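Local atomic coordinates of putative NAD(P)H-flavin oxidoreductase (Streptococcus pyogenes serotype M1, PDB entry 2HAY), a protein that binds flavin mononucleotide and probably uses it as a nitroreductase-family oxidoreductase that draws on NADH or NADPH. Residues A21-K26 with A75-E80; F85-A90 with A195-L200. All coordinates share one frame; numbering follows the deposited sequence.

Contact 1 of 2, residues A21-K26 with A75-E80. With FMN (flavin mononucleotide), chain I.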
loop_
_atom_site.group_PDB
_atom_site.type_symbol
_atom_site.label_atom_id
_atom_site.label_comp_id
_atom_site.label_asym_id
_atom_site.label_seq_id
_atom_site.Cartn_x
_atom_site.Cartn_y
_atom_site.Cartn_z
ATOM N N ALA B 21 1.520 -10.808 11.970
ATOM C CA ALA B 21 0.081 -10.553 11.916
ATOM C C ALA B 21 -0.541 -11.154 13.172
ATOM O O ALA B 21 -0.594 -12.371 13.337
ATOM C CB ALA B 21 -0.564 -11.098 10.603
ATOM N N VAL B 22 -0.951 -10.288 14.087
ATOM C CA VAL B 22 -1.349 -10.723 15.421
ATOM C C VAL B 22 -2.883 -10.830 15.504
ATOM O O VAL B 22 -3.597 -9.866 15.232
ATOM C CB VAL B 22 -0.755 -9.789 16.529
ATOM C CG1 VAL B 22 -1.365 -10.088 17.879
ATOM C CG2 VAL B 22 0.791 -9.913 16.588
ATOM N N ARG B 23 -3.376 -12.008 15.861
ATOM C CA ARG B 23 -4.826 -12.229 15.954
ATOM C C ARG B 23 -5.400 -11.984 17.338
ATOM O O ARG B 23 -6.513 -11.459 17.462
ATOM C CB ARG B 23 -5.211 -13.630 15.482
ATOM C CG ARG B 23 -4.845 -13.908 14.011
ATOM C CD ARG B 23 -5.356 -15.282 13.526
ATOM N NE ARG B 23 -5.506 -16.242 14.629
ATOM C CZ ARG B 23 -6.677 -16.688 15.096
ATOM N NH1 ARG B 23 -6.695 -17.547 16.121
ATOM N NH2 ARG B 23 -7.825 -16.287 14.538
ATOM N N VAL B 24 -4.654 -12.362 18.371
ATOM C CA VAL B 24 -5.130 -12.239 19.749
ATOM C C VAL B 24 -4.269 -11.273 20.569
ATOM O O VAL B 24 -3.045 -11.445 20.683
ATOM C CB VAL B 24 -5.218 -13.608 20.453
ATOM C CG1 VAL B 24 -5.930 -13.460 21.792
ATOM C CG2 VAL B 24 -5.952 -14.614 19.571
ATOM N N TYR B 25 -4.933 -10.253 21.117
ATOM C CA TYR B 25 -4.275 -9.193 21.870
ATOM C C TYR B 25 -4.642 -9.299 23.334
ATOM O O TYR B 25 -5.696 -9.837 23.690
ATOM C CB TYR B 25 -4.681 -7.807 21.351
ATOM C CG TYR B 25 -4.411 -7.620 19.876
ATOM C CD1 TYR B 25 -5.346 -8.017 18.920
ATOM C CD2 TYR B 25 -3.193 -7.089 19.435
ATOM C CE1 TYR B 25 -5.085 -7.853 17.545
ATOM C CE2 TYR B 25 -2.932 -6.922 18.092
ATOM C CZ TYR B 25 -3.878 -7.319 17.156
ATOM O OH TYR B 25 -3.606 -7.178 15.834
ATOM N N LYS B 26 -3.762 -8.784 24.184
ATOM C CA LYS B 26 -4.113 -8.615 25.571
ATOM C C LYS B 26 -4.902 -7.329 25.776
ATOM O O LYS B 26 -5.173 -6.595 24.826
ATOM C CB LYS B 26 -2.897 -8.721 26.489
ATOM C CG LYS B 26 -1.749 -7.858 26.194
ATOM C CD LYS B 26 -0.546 -8.524 26.807
ATOM C CE LYS B 26 0.521 -7.517 27.196
ATOM N NZ LYS B 26 1.637 -8.154 27.978
ATOM N N ALA B 75 -11.305 -11.536 11.175
ATOM C CA ALA B 75 -11.115 -10.488 12.186
ATOM C C ALA B 75 -11.776 -10.796 13.527
ATOM O O ALA B 75 -11.909 -9.908 14.368
ATOM C CB ALA B 75 -11.612 -9.164 11.657
ATOM N N GLN B 76 -12.160 -12.056 13.721
ATOM C CA GLN B 76 -12.966 -12.488 14.863
ATOM C C GLN B 76 -12.304 -12.174 16.219
ATOM O O GLN B 76 -12.905 -11.537 17.084
ATOM C CB GLN B 76 -13.198 -14.002 14.778
ATOM C CG GLN B 76 -14.609 -14.441 14.981
ATOM C CD GLN B 76 -15.329 -14.618 13.677
ATOM O OE1 GLN B 76 -15.126 -15.617 12.985
ATOM N NE2 GLN B 76 -16.164 -13.651 13.318
ATOM N N TYR B 77 -11.067 -12.642 16.404
ATOM C CA TYR B 77 -10.364 -12.401 17.655
ATOM C C TYR B 77 -9.811 -10.980 17.709
ATOM O O TYR B 77 -9.702 -10.397 18.779
ATOM C CB TYR B 77 -9.305 -13.469 17.884
ATOM C CG TYR B 77 -9.941 -14.773 18.262
ATOM C CD1 TYR B 77 -10.248 -15.725 17.299
ATOM C CD2 TYR B 77 -10.279 -15.039 19.585
ATOM C CE1 TYR B 77 -10.860 -16.929 17.640
ATOM C CE2 TYR B 77 -10.888 -16.256 19.950
ATOM C CZ TYR B 77 -11.181 -17.187 18.966
ATOM O OH TYR B 77 -11.784 -18.371 19.309
ATOM N N GLN B 78 -9.531 -10.402 16.547
ATOM C CA GLN B 78 -9.026 -9.028 16.492
ATOM C C GLN B 78 -10.069 -8.014 16.988
ATOM O O GLN B 78 -9.763 -7.184 17.842
ATOM C CB GLN B 78 -8.513 -8.694 15.091
ATOM C CG GLN B 78 -7.306 -9.509 14.672
ATOM C CD GLN B 78 -7.657 -10.713 13.810
ATOM O OE1 GLN B 78 -8.590 -11.480 14.107
ATOM N NE2 GLN B 78 -6.910 -10.882 12.718
ATOM N N LEU B 79 -11.302 -8.103 16.462
ATOM C CA LEU B 79 -12.441 -7.330 16.968
ATOM C C LEU B 79 -12.723 -7.581 18.466
ATOM O O LEU B 79 -13.092 -6.647 19.190
ATOM C CB LEU B 79 -13.692 -7.626 16.137
ATOM C CG LEU B 79 -13.792 -7.087 14.704
ATOM C CD1 LEU B 79 -14.940 -7.768 13.976
ATOM C CD2 LEU B 79 -13.979 -5.568 14.665
ATOM N N GLU B 80 -12.553 -8.819 18.935
ATOM C CA GLU B 80 -12.725 -9.120 20.350
ATOM C C GLU B 80 -11.697 -8.437 21.254
ATOM O O GLU B 80 -12.056 -7.918 22.319
ATOM C CB GLU B 80 -12.616 -10.620 20.627
ATOM C CG GLU B 80 -13.830 -11.434 20.338
ATOM C CD GLU B 80 -14.934 -11.318 21.387
ATOM O OE1 GLU B 80 -14.679 -10.945 22.567
ATOM O OE2 GLU B 80 -16.074 -11.633 21.000
HETATM N N1 FMN I . -4.753 -12.190 8.693
HETATM C C2 FMN I . -5.968 -12.671 9.209
HETATM O O2 FMN I . -5.987 -13.520 10.132
HETATM N N3 FMN I . -7.175 -12.185 8.694
HETATM C C4 FMN I . -7.214 -11.258 7.655
HETATM O O4 FMN I . -8.266 -10.943 7.086
HETATM C C4A FMN I . -6.013 -10.781 7.124
HETATM N N5 FMN I . -6.069 -9.850 6.088
HETATM C C5A FMN I . -4.896 -9.338 5.538
HETATM C C6 FMN I . -4.979 -8.389 4.517
HETATM C C7 FMN I . -3.818 -7.869 3.958
HETATM C C7M FMN I . -3.941 -6.681 3.044
HETATM C C8 FMN I . -2.557 -8.298 4.424
HETATM C C8M FMN I . -1.344 -7.468 4.143
HETATM C C9 FMN I . -2.476 -9.254 5.452
HETATM C C9A FMN I . -3.654 -9.780 6.024
HETATM N N10 FMN I . -3.614 -10.727 7.079
HETATM C C10 FMN I . -4.784 -11.238 7.640
HETATM C "C1'" FMN I . -2.321 -11.192 7.636
HETATM C "C2'" FMN I . -1.645 -12.186 6.678
HETATM O "O2'" FMN I . -2.133 -13.505 6.874
HETATM C "C3'" FMN I . -0.130 -12.155 6.920
HETATM O "O3'" FMN I . 0.361 -10.847 6.735
HETATM C "C4'" FMN I . 0.680 -13.113 6.055
HETATM O "O4'" FMN I . 0.175 -14.421 6.268
HETATM C "C5'" FMN I . 2.182 -13.012 6.395
HETATM O "O5'" FMN I . 2.488 -13.312 7.765
HETATM P P FMN I . 3.104 -12.236 8.802
HETATM O O1P FMN I . 2.864 -12.722 10.203
HETATM O O2P FMN I . 2.490 -10.880 8.570
HETATM O O3P FMN I . 4.564 -12.028 8.639
#
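Gln78, near the start of helix 76-81, lies against the backbone of Arg23 in the loop 21-26, and its side chain can be traced from the helix to the flavin. CB stays a little beyond contact with the carbonyl oxygen Arg23 O. CG, set anti to the carbonyl carbon of its own residue (chi1 -65°), comes closer, 3.5 Å from Arg23 O, and also meets Val22 O and the edge of the Tyr25 ring, where Gln78 CG is 4.0 Å from Tyr25 CE1 in the ring plane. The chain then bends at chi2 (97°), and Gln78 CD lies 3.9 Å from Arg23 CA. OE1 keeps to the neighbourhood of Arg23 O without being bonded to it. At the tip, Gln78 NE2 sits beside Arg23 CG and 3.8 Å from FMN O2; it also makes a weak hydrogen bond to Gly74 O. One residue earlier on the helix, Tyr77 CB touches Val24 CG2 at 3.9 Å, the two side chains lying alongside and pointing the same way. Farther out, Arg23 NH2 is 3.7 Å from Tyr77 CD1, with the guanidinium and ring planes 74° apart. No hydrogen bond crosses between 21-26 and 75-80, which meet by packing; just beyond, Thr81 OG1 bonds Tyr25 N. At the loop's start, Ala21 N donates a nearly straight hydrogen bond of 2.9 Å to FMN O1P, while Ala21 CB leans on C1' of the ribityl chain. Ala21, Arg23 and Gln78 thus line part of the FMN site of a nitroreductase-family protein, from phosphate to pyrimidine carbonyl.

Contact 2 of 2, residues F85-A90 with A195-L200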
loop_
_atom_site.group_PDB
_atom_site.type_symbol
_atom_site.label_atom_id
_atom_site.label_comp_id
_atom_site.label_asym_id
_atom_site.label_seq_id
_atom_site.Cartn_x
_atom_site.Cartn_y
_atom_site.Cartn_z
ATOM N N PHE B 85 -9.040 -0.336 16.667
ATOM C CA PHE B 85 -9.410 -0.916 15.398
ATOM C C PHE B 85 -9.625 0.232 14.445
ATOM O O PHE B 85 -10.402 1.144 14.742
ATOM C CB PHE B 85 -10.694 -1.713 15.565
ATOM C CG PHE B 85 -10.751 -2.920 14.713
ATOM C CD1 PHE B 85 -11.246 -2.843 13.423
ATOM C CD2 PHE B 85 -10.321 -4.143 15.202
ATOM C CE1 PHE B 85 -11.295 -3.967 12.620
ATOM C CE2 PHE B 85 -10.366 -5.280 14.401
ATOM C CZ PHE B 85 -10.850 -5.193 13.115
ATOM N N ILE B 86 -8.924 0.210 13.314
ATOM C CA ILE B 86 -8.973 1.330 12.363
ATOM C C ILE B 86 -9.552 0.898 11.033
ATOM O O ILE B 86 -9.114 -0.095 10.459
ATOM C CB ILE B 86 -7.571 1.947 12.128
ATOM C CG1 ILE B 86 -7.095 2.658 13.413
ATOM C CG2 ILE B 86 -7.581 2.893 10.935
ATOM C CD1 ILE B 86 -5.687 3.242 13.317
ATOM N N LEU B 87 -10.533 1.656 10.546
ATOM C CA LEU B 87 -11.127 1.415 9.237
ATOM C C LEU B 87 -10.468 2.312 8.222
ATOM O O LEU B 87 -10.420 3.520 8.428
ATOM C CB LEU B 87 -12.651 1.708 9.261
ATOM C CG LEU B 87 -13.447 1.127 10.425
ATOM C CD1 LEU B 87 -14.902 1.586 10.315
ATOM C CD2 LEU B 87 -13.359 -0.399 10.450
ATOM N N LEU B 88 -9.977 1.717 7.134
ATOM C CA LEU B 88 -9.352 2.481 6.032
ATOM C C LEU B 88 -10.408 2.636 4.952
ATOM O O LEU B 88 -10.916 1.648 4.415
ATOM C CB LEU B 88 -8.103 1.775 5.493
ATOM C CG LEU B 88 -6.909 1.686 6.439
ATOM C CD1 LEU B 88 -7.073 0.553 7.501
ATOM C CD2 LEU B 88 -5.648 1.506 5.629
ATOM N N ILE B 89 -10.796 3.883 4.699
ATOM C CA ILE B 89 -11.908 4.204 3.793
ATOM C C ILE B 89 -11.353 4.882 2.546
ATOM O O ILE B 89 -10.504 5.795 2.662
ATOM C CB ILE B 89 -12.942 5.160 4.489
ATOM C CG1 ILE B 89 -13.371 4.669 5.880
ATOM C CG2 ILE B 89 -14.156 5.487 3.574
ATOM C CD1 ILE B 89 -13.884 3.242 5.955
ATOM N N ALA B 90 -11.784 4.433 1.360
ATOM C CA ALA B 90 -11.373 5.100 0.106
ATOM C C ALA B 90 -12.537 5.808 -0.630
ATOM O O ALA B 90 -13.687 5.337 -0.584
ATOM C CB ALA B 90 -10.678 4.120 -0.811
ATOM N N ALA B 195 -11.806 0.009 2.400
ATOM C CA ALA B 195 -10.700 -0.615 1.687
ATOM C C ALA B 195 -10.156 -1.811 2.483
ATOM O O ALA B 195 -9.880 -2.897 1.924
ATOM C CB ALA B 195 -9.599 0.421 1.432
ATOM N N SER B 196 -10.009 -1.606 3.785
ATOM C CA SER B 196 -9.486 -2.635 4.675
ATOM C C SER B 196 -9.686 -2.221 6.155
ATOM O O SER B 196 -10.207 -1.134 6.448
ATOM C CB SER B 196 -7.989 -2.880 4.357
ATOM O OG SER B 196 -7.229 -1.746 4.696
HETATM N N MSE B 197 -9.276 -3.086 7.072
HETATM C CA MSE B 197 -9.248 -2.753 8.489
HETATM C C MSE B 197 -7.850 -3.043 9.039
HETATM O O MSE B 197 -7.100 -3.831 8.464
HETATM C CB MSE B 197 -10.271 -3.603 9.258
HETATM C CG MSE B 197 -11.701 -3.559 8.753
HETATM SE SE MSE B 197 -12.786 -4.983 9.636
HETATM C CE MSE B 197 -14.399 -4.803 8.623
ATOM N N LEU B 198 -7.513 -2.421 10.159
ATOM C CA LEU B 198 -6.250 -2.671 10.832
ATOM C C LEU B 198 -6.527 -2.780 12.334
ATOM O O LEU B 198 -7.018 -1.837 12.931
ATOM C CB LEU B 198 -5.277 -1.505 10.566
ATOM C CG LEU B 198 -3.894 -1.575 11.210
ATOM C CD1 LEU B 198 -3.083 -2.757 10.638
ATOM C CD2 LEU B 198 -3.191 -0.261 10.949
ATOM N N SER B 199 -6.235 -3.921 12.946
ATOM C CA SER B 199 -6.265 -3.989 14.414
ATOM C C SER B 199 -4.906 -3.618 14.989
ATOM O O SER B 199 -3.883 -3.893 14.387
ATOM C CB SER B 199 -6.678 -5.377 14.906
ATOM O OG SER B 199 -5.860 -6.366 14.324
ATOM N N LEU B 200 -4.911 -2.977 16.152
ATOM C CA LEU B 200 -3.684 -2.608 16.830
ATOM C C LEU B 200 -3.787 -2.967 18.329
ATOM O O LEU B 200 -4.886 -2.980 18.900
ATOM C CB LEU B 200 -3.374 -1.121 16.629
ATOM C CG LEU B 200 -3.476 -0.589 15.202
ATOM C CD1 LEU B 200 -4.854 0.091 15.003
ATOM C CD2 LEU B 200 -2.382 0.392 14.919
#
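Phe85 turns the edge of its ring to Met197, a selenomethionine in this crystal, in a Met-aromatic contact: Met197 SE lies near the ring plane, 3.5 Å from Phe85 CE1, and its direction from the ring centroid is 83° off the normal. The two side chains cross at a slant. CB of Met197 also reaches CE1, and on the other side of the same ring Ser199 CB comes to 3.7 Å from Phe85 CE2. Leu87 runs alongside Met197, pointing the same way, with Leu87 CD2 4.0 Å from Met197 CG. These side chains share one face of the sheet, whereas Ile86, Leu88, Ser196 and Leu198 occupy the other. There Leu88 CD1 rests 3.6 Å from Ser196 OG and also approaches Leu198 CB; helix 137-162 covers Leu88 and Leu198. Toward the end of the pair, Ile86 CD1 meets Leu200 CD1 at 3.7 Å. Between the faces, Ile86 and Leu198 exchange two backbone hydrogen bonds. Leu88 N donates a hydrogen bond to Ser196 O, but Leu88 O accepts from both Ala195 N (2.7 Å) and, weakly, Ser196 N. With two residues set against Leu88, this is a classic beta bulge within the central antiparallel pair of the four sheet strands this chain supplies in its nitroreductase-family fold.

How the contacts relate
The two contacts illustrate how a cofactor site is built onto a sheet: their centres are about 14 Å apart, yet their side chains touch. Tyr25 OH of contact 1 and Ser199 OG of contact 2 are 2.8 Å apart, a probable hydrogen bond, and Gln78 CG packs 3.5 Å from Ser199 OG. Beside them, Leu79 CD2 approaches Phe85 CZ at 3.5 Å, tying helix 76-81 to strand 84-91, which follows it in the chain. Contact 1 supplies FMN-binding residues directly; contact 2 approaches the cofactor through Ser196, whose side chain is about 6 Å from FMN and about 5 Å from that of Glu170, another FMN-binding residue.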